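Local structure of uncharacterized protein (Novosphingobium aromaticivorans, 3M7A) at residues Pro83-Phe88 with Ala99-Pro104. The protein is of unknown function and belongs to the DUF192 (COG1430) family of uncharacterized proteins, probably made with a signal sequence. Sequence-based numbering, arbitrary orientation.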
loop_
_atom_site.group_PDB
_atom_site.type_symbol
_atom_site.label_atom_id
_atom_site.label_comp_id
_atom_site.label_asym_id
_atom_site.label_seq_id
_atom_site.Cartn_x
_atom_site.Cartn_y
_atom_site.Cartn_z
ATOM N N PRO A 83 12.563 -4.072 -0.160
ATOM C CA PRO A 83 11.822 -4.287 1.072
ATOM C C PRO A 83 10.573 -3.393 1.091
ATOM O O PRO A 83 10.586 -2.291 0.522
ATOM C CB PRO A 83 12.825 -3.918 2.173
ATOM C CG PRO A 83 13.738 -2.979 1.545
ATOM C CD PRO A 83 13.849 -3.395 0.093
ATOM N N LEU A 84 9.525 -3.875 1.727
ATOM C CA LEU A 84 8.239 -3.169 1.737
ATOM C C LEU A 84 7.623 -3.212 3.116
ATOM O O LEU A 84 7.820 -4.157 3.879
ATOM C CB LEU A 84 7.259 -3.839 0.770
ATOM C CG LEU A 84 7.628 -3.775 -0.699
ATOM C CD1 LEU A 84 6.677 -4.681 -1.534
ATOM C CD2 LEU A 84 7.636 -2.349 -1.222
ATOM N N ASP A 85 6.828 -2.182 3.423
ATOM C CA ASP A 85 5.872 -2.222 4.505
ATOM C C ASP A 85 4.494 -2.483 3.880
ATOM O O ASP A 85 4.092 -1.832 2.909
ATOM C CB ASP A 85 5.828 -0.899 5.272
ATOM C CG ASP A 85 7.053 -0.647 6.130
ATOM O OD1 ASP A 85 7.947 -1.517 6.221
ATOM O OD2 ASP A 85 7.104 0.447 6.748
ATOM N N ILE A 86 3.799 -3.471 4.438
ATOM C CA ILE A 86 2.508 -3.912 3.920
ATOM C C ILE A 86 1.430 -3.524 4.938
ATOM O O ILE A 86 1.368 -4.064 6.035
ATOM C CB ILE A 86 2.491 -5.415 3.601
ATOM C CG1 ILE A 86 3.700 -5.798 2.713
ATOM C CG2 ILE A 86 1.193 -5.811 2.889
ATOM C CD1 ILE A 86 3.711 -7.268 2.242
ATOM N N ILE A 87 0.600 -2.558 4.543
ATOM C CA ILE A 87 -0.376 -1.948 5.427
ATOM C C ILE A 87 -1.752 -2.487 5.074
ATOM O O ILE A 87 -2.261 -2.256 3.980
ATOM C CB ILE A 87 -0.327 -0.407 5.241
ATOM C CG1 ILE A 87 1.077 0.161 5.521
ATOM C CG2 ILE A 87 -1.419 0.269 6.075
ATOM C CD1 ILE A 87 1.313 1.580 5.015
ATOM N N PHE A 88 -2.340 -3.251 5.985
ATOM C CA PHE A 88 -3.612 -3.930 5.728
ATOM C C PHE A 88 -4.762 -3.068 6.274
ATOM O O PHE A 88 -4.724 -2.632 7.440
ATOM C CB PHE A 88 -3.638 -5.275 6.432
ATOM C CG PHE A 88 -2.583 -6.238 5.975
ATOM C CD1 PHE A 88 -2.779 -7.055 4.873
ATOM C CD2 PHE A 88 -1.389 -6.366 6.654
ATOM C CE1 PHE A 88 -1.831 -7.975 4.487
ATOM C CE2 PHE A 88 -0.412 -7.278 6.240
ATOM C CZ PHE A 88 -0.645 -8.087 5.170
ATOM N N ALA A 99 2.671 -5.295 8.189
ATOM C CA ALA A 99 3.821 -6.199 8.083
ATOM C C ALA A 99 5.002 -5.313 7.706
ATOM O O ALA A 99 5.153 -4.960 6.538
ATOM C CB ALA A 99 3.608 -7.307 7.069
ATOM N N ALA A 100 5.730 -4.845 8.726
ATOM C CA ALA A 100 6.819 -3.903 8.531
ATOM C C ALA A 100 8.068 -4.638 8.065
ATOM O O ALA A 100 8.357 -5.752 8.529
ATOM C CB ALA A 100 7.114 -3.107 9.797
ATOM N N ASN A 101 8.808 -4.001 7.177
ATOM C CA ASN A 101 10.094 -4.545 6.748
ATOM C C ASN A 101 9.981 -5.978 6.226
ATOM O O ASN A 101 10.818 -6.833 6.504
ATOM C CB ASN A 101 11.148 -4.406 7.860
ATOM C CG ASN A 101 11.224 -3.018 8.379
ATOM O OD1 ASN A 101 10.967 -2.760 9.579
ATOM N ND2 ASN A 101 11.539 -2.118 7.519
ATOM N N ALA A 102 8.935 -6.214 5.435
ATOM C CA ALA A 102 8.849 -7.448 4.682
ATOM C C ALA A 102 10.137 -7.591 3.873
ATOM O O ALA A 102 10.676 -6.632 3.350
ATOM C CB ALA A 102 7.597 -7.443 3.783
ATOM N N VAL A 103 10.665 -8.810 3.822
ATOM C CA VAL A 103 12.036 -9.058 3.370
ATOM C C VAL A 103 12.061 -9.547 1.903
ATOM O O VAL A 103 11.318 -10.471 1.549
ATOM C CB VAL A 103 12.667 -10.133 4.299
ATOM C CG1 VAL A 103 14.058 -10.580 3.816
ATOM C CG2 VAL A 103 12.728 -9.660 5.717
ATOM N N PRO A 104 12.907 -8.939 1.045
ATOM C CA PRO A 104 13.025 -9.403 -0.322
ATOM C C PRO A 104 13.158 -10.911 -0.443
ATOM O O PRO A 104 13.912 -11.525 0.295
ATOM C CB PRO A 104 14.268 -8.679 -0.840
ATOM C CG PRO A 104 14.264 -7.398 -0.062
ATOM C CD PRO A 104 13.801 -7.795 1.303
#
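Asp85 reaches across to Asn101 where two antiparallel strands of a beta hairpin slip out of step. Its CG lies beside its own backbone N (chi1 -72°), which brings OD1 2.8 Å from Asn101 N. The bond is nearly straight, 176° at the hydrogen, and meets the oxygen on its anti side, 29° out of the carboxylate plane. Backbone bonds flank this bridge: Ile86 and Ala99 form a hydrogen-bonded pair, with Ile86 N 2.9 Å from Ala99 O, whereas both bonds between Leu84 and Ala102 are weak. One extra residue sits on the 99-104 side between these pairs, making a beta bulge, and Asn101, with positive phi, turns the chain there.

On the other face of the sheet the contact is apolar. Ile86 sets CB 4.1 Å from Ala99 CB, while its CD1, at the end of an extended CG1 branch, reaches Ala102 CB at 4.2 Å. Phe88 presents its CE2 edge to Ala99 CB, which lies near the ring plane. Leu110 covers both Ile86 and Ala102. At the open end, the rings of Pro83 and Pro104 cross obliquely, CD to CG 4.0 Å.

OD1 also accepts a bond from Gly125 N and OD2 one from Ala127 N, so the carboxylate ties the bulge to the start of helix 126-130; these backbone N-H donors would favour its ionised form.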